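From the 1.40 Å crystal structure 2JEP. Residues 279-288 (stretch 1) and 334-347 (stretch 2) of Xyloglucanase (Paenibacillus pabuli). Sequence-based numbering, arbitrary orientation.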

# COMPACT_ATOMS: atom_id res chain seq x y z
N ILE A 279 -18.73 17.32 1.26
CA ILE A 279 -18.82 16.59 -0.00
C ILE A 279 -19.07 15.12 0.34
O ILE A 279 -18.25 14.47 1.01
CB ILE A 279 -17.53 16.72 -0.84
CG1 ILE A 279 -17.21 18.18 -1.15
CG2 ILE A 279 -17.63 15.87 -2.10
CD1 ILE A 279 -18.27 18.94 -1.99
N THR A 280 -20.20 14.60 -0.13
CA THR A 280 -20.64 13.26 0.20
C THR A 280 -21.00 12.40 -1.03
O THR A 280 -21.44 11.27 -0.87
CB THR A 280 -21.86 13.34 1.14
OG1 THR A 280 -22.85 14.14 0.49
CG2 THR A 280 -21.48 13.95 2.49
N GLN A 281 -20.80 12.95 -2.23
CA GLN A 281 -21.17 12.27 -3.46
C GLN A 281 -20.04 12.41 -4.47
O GLN A 281 -19.22 13.31 -4.36
CB GLN A 281 -22.48 12.83 -4.04
CG GLN A 281 -23.58 12.96 -2.98
CD GLN A 281 -24.92 13.32 -3.54
OE1 GLN A 281 -25.08 13.60 -4.75
NE2 GLN A 281 -25.91 13.31 -2.68
N TRP A 282 -20.03 11.52 -5.45
CA TRP A 282 -18.99 11.46 -6.46
C TRP A 282 -19.54 10.81 -7.72
O TRP A 282 -20.31 9.86 -7.65
CB TRP A 282 -17.80 10.62 -5.94
CG TRP A 282 -16.64 10.57 -6.91
CD1 TRP A 282 -15.61 11.48 -6.99
CD2 TRP A 282 -16.43 9.63 -7.96
NE1 TRP A 282 -14.78 11.13 -8.01
CE2 TRP A 282 -15.27 10.03 -8.64
CE3 TRP A 282 -17.12 8.49 -8.41
CZ2 TRP A 282 -14.75 9.30 -9.70
CZ3 TRP A 282 -16.62 7.81 -9.48
CH2 TRP A 282 -15.46 8.22 -10.12
N GLY A 283 -19.08 11.31 -8.86
CA GLY A 283 -19.35 10.73 -10.14
C GLY A 283 -20.69 11.14 -10.73
O GLY A 283 -21.48 11.86 -10.12
N ALA A 284 -20.93 10.62 -11.92
CA ALA A 284 -22.07 11.07 -12.72
C ALA A 284 -23.40 10.82 -12.06
O ALA A 284 -24.35 11.56 -12.35
CB ALA A 284 -22.04 10.39 -14.08
N THR A 285 -23.49 9.82 -11.19
CA THR A 285 -24.77 9.50 -10.57
C THR A 285 -25.08 10.33 -9.32
O THR A 285 -26.16 10.18 -8.74
CB THR A 285 -24.92 8.01 -10.24
OG1 THR A 285 -24.04 7.66 -9.17
CG2 THR A 285 -24.66 7.14 -11.49
N SER A 286 -24.18 11.23 -8.92
CA SER A 286 -24.50 12.20 -7.87
C SER A 286 -25.82 12.89 -8.18
O SER A 286 -26.10 13.21 -9.34
CB SER A 286 -23.37 13.20 -7.74
OG SER A 286 -23.73 14.33 -6.98
N THR A 287 -26.63 13.10 -7.14
CA THR A 287 -27.95 13.68 -7.29
C THR A 287 -28.09 15.13 -6.83
O THR A 287 -29.15 15.74 -7.05
CB THR A 287 -29.02 12.86 -6.51
OG1 THR A 287 -28.69 12.90 -5.11
CG2 THR A 287 -29.10 11.44 -7.02
N ASN A 288 -27.02 15.68 -6.26
CA ASN A 288 -27.01 17.03 -5.70
C ASN A 288 -25.65 17.69 -5.92
O ASN A 288 -24.70 17.23 -5.33
CB ASN A 288 -27.43 17.04 -4.23
CG ASN A 288 -27.61 18.43 -3.68
OD1 ASN A 288 -27.15 19.41 -4.28
ND2 ASN A 288 -28.27 18.54 -2.53
N SER A 334 -27.53 10.40 3.81
CA SER A 334 -28.01 9.03 3.85
C SER A 334 -27.82 8.25 2.56
O SER A 334 -27.96 7.03 2.57
CB SER A 334 -29.47 8.97 4.30
OG SER A 334 -30.30 9.63 3.35
N SER A 335 -27.46 8.94 1.48
CA SER A 335 -27.14 8.28 0.21
C SER A 335 -25.65 8.01 -0.02
O SER A 335 -25.28 7.51 -1.05
CB SER A 335 -27.69 9.06 -0.96
OG SER A 335 -27.01 10.29 -1.21
N ASN A 336 -24.80 8.32 0.96
CA ASN A 336 -23.36 8.27 0.72
C ASN A 336 -22.86 6.94 0.22
O ASN A 336 -21.93 6.90 -0.58
CB ASN A 336 -22.62 8.73 1.97
CG ASN A 336 -21.11 8.57 1.87
OD1 ASN A 336 -20.54 7.73 2.59
ND2 ASN A 336 -20.45 9.38 1.04
N ASN A 337 -23.41 5.83 0.70
CA ASN A 337 -22.87 4.53 0.28
C ASN A 337 -23.07 4.26 -1.21
O ASN A 337 -22.30 3.50 -1.80
CB ASN A 337 -23.40 3.38 1.13
CG ASN A 337 -22.65 3.22 2.43
OD1 ASN A 337 -21.47 3.52 2.51
ND2 ASN A 337 -23.34 2.77 3.47
N VAL A 338 -24.07 4.88 -1.83
CA VAL A 338 -24.20 4.77 -3.28
C VAL A 338 -22.92 5.25 -3.94
O VAL A 338 -22.42 4.63 -4.88
CB VAL A 338 -25.40 5.64 -3.80
CG1 VAL A 338 -25.47 5.67 -5.32
CG2 VAL A 338 -26.74 5.13 -3.19
N TYR A 339 -22.38 6.35 -3.43
CA TYR A 339 -21.17 6.95 -4.02
C TYR A 339 -19.88 6.28 -3.62
O TYR A 339 -18.95 6.23 -4.40
CB TYR A 339 -21.16 8.49 -3.81
CG TYR A 339 -22.50 9.01 -4.25
CD1 TYR A 339 -22.87 8.90 -5.59
CD2 TYR A 339 -23.47 9.36 -3.33
CE1 TYR A 339 -24.14 9.19 -6.01
CE2 TYR A 339 -24.76 9.68 -3.75
CZ TYR A 339 -25.08 9.57 -5.08
OH TYR A 339 -26.37 9.82 -5.54
N ARG A 340 -19.83 5.75 -2.39
CA ARG A 340 -18.67 4.95 -2.03
C ARG A 340 -18.56 3.73 -2.92
O ARG A 340 -17.47 3.35 -3.35
CB ARG A 340 -18.73 4.57 -0.54
CG ARG A 340 -18.73 5.80 0.37
CD ARG A 340 -18.08 5.54 1.72
NE ARG A 340 -18.78 4.50 2.44
CZ ARG A 340 -18.25 3.69 3.36
NH1 ARG A 340 -16.95 3.72 3.70
NH2 ARG A 340 -19.03 2.83 3.96
N ALA A 341 -19.69 3.10 -3.21
CA ALA A 341 -19.71 2.00 -4.15
C ALA A 341 -19.30 2.47 -5.54
O ALA A 341 -18.46 1.84 -6.19
CB ALA A 341 -21.09 1.34 -4.17
N ALA A 342 -19.91 3.56 -6.03
CA ALA A 342 -19.59 4.04 -7.39
C ALA A 342 -18.11 4.36 -7.53
O ALA A 342 -17.49 4.05 -8.55
CB ALA A 342 -20.46 5.25 -7.75
N TYR A 343 -17.55 5.01 -6.51
CA TYR A 343 -16.13 5.38 -6.51
C TYR A 343 -15.27 4.12 -6.50
O TYR A 343 -14.33 4.01 -7.28
CB TYR A 343 -15.83 6.21 -5.27
CG TYR A 343 -14.44 6.76 -5.13
CD1 TYR A 343 -13.99 7.75 -5.95
CD2 TYR A 343 -13.60 6.31 -4.16
CE1 TYR A 343 -12.76 8.31 -5.81
CE2 TYR A 343 -12.33 6.84 -4.01
CZ TYR A 343 -11.91 7.86 -4.83
OH TYR A 343 -10.64 8.37 -4.64
N ALA A 344 -15.59 3.16 -5.64
CA ALA A 344 -14.78 1.96 -5.57
C ALA A 344 -14.82 1.20 -6.89
O ALA A 344 -13.80 0.68 -7.35
CB ALA A 344 -15.23 1.04 -4.42
N LYS A 345 -16.00 1.09 -7.50
CA LYS A 345 -16.11 0.42 -8.79
C LYS A 345 -15.31 1.14 -9.85
O LYS A 345 -14.62 0.50 -10.66
CB LYS A 345 -17.58 0.32 -9.22
CG LYS A 345 -17.77 -0.40 -10.53
CD LYS A 345 -19.23 -0.73 -10.77
CE LYS A 345 -19.41 -1.43 -12.11
NZ LYS A 345 -20.80 -1.91 -12.25
N ALA A 346 -15.41 2.47 -9.88
CA ALA A 346 -14.73 3.24 -10.90
C ALA A 346 -13.21 3.10 -10.76
O ALA A 346 -12.50 2.90 -11.77
CB ALA A 346 -15.16 4.69 -10.84
N VAL A 347 -12.69 3.20 -9.54
CA VAL A 347 -11.24 3.09 -9.35
C VAL A 347 -10.79 1.68 -9.72
O VAL A 347 -9.77 1.50 -10.39
CB VAL A 347 -10.83 3.47 -7.90
CG1 VAL A 347 -9.37 3.11 -7.64
CG2 VAL A 347 -11.13 4.95 -7.61
O HOH W 1 -27.71 7.98 -7.47
O HOH W 2 -28.18 10.66 -3.70

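What direct polar link joins the loop to the helix? Asn336 ND2 donates a hydrogen bond to Thr280 O, 2.9 Å long and nearly straight at 163°. The CA-to-CB bond of Asn336 points sideways, but with chi1 at t its amide swings nearer the loop, close to the point where Thr280 and Asn336 bring their CA atoms within 5.7 Å. A primary amide suits this place because it has both a donor and an acceptor: ND2 satisfies the loop carbonyl, while OD1 is bonded elsewhere in the structure.

How do the aromatic rings fill the space between the stretches? Tyr339 and Trp282 each have more than 110 Å² covered by the opposing stretch, out of 522 Å² buried on both sides together. Tyr339 points toward the loop, which covers one face of its ring and part of the edge. Gln281 CB lies over that face, 3.8 Å from the Tyr339 ring centroid and only 18° off the normal, a CH-pi contact, while Thr285 OG1 sits at the edge, 3.5 Å from Tyr339 CE1. Trp282, with chi1 at t, extends its indole along the helix. The edge of Tyr343 meets the face of its five-membered ring, with centroids 5.0 Å apart and planes at 79°. Farther along, Trp282 CH2 packs 3.6 Å from Ala346 CB; the small methyl group lets the indole lie close to the helix.

What keeps the loop in shape for this packing? Gln281 OE1 gathers three donors from its own stretch: Ser286 OG at 2.7 Å, Thr287 N at 2.9 Å and Asn288 N at 3.2 Å. The same side chain that covers the Tyr339 ring thus ties the loop back on itself. Between these ends, a type I turn runs from Gly283 to Ser286, closed by Ser286 N to Gly283 O at 3.0 Å. Glycine fits at its start: phi is 83°, and an ideal CB would come within 2.8 Å of Trp282 CE3.

How is the hydroxyl end of Tyr339 accommodated? It reaches the more exposed margin of the contact, where two waters complete the polar links. Water 1 donates to Thr285 O at 3.0 Å and also hydrogen-bonds Tyr339 OH at 3.0 Å. Water 2 joins Tyr339 OH and Thr287 OG1, each at 2.7 Å, and donates to Ser335 OG at 2.8 Å. Tyrosine therefore suits both settings, burying its ring against the loop while its hydroxyl engages solvent.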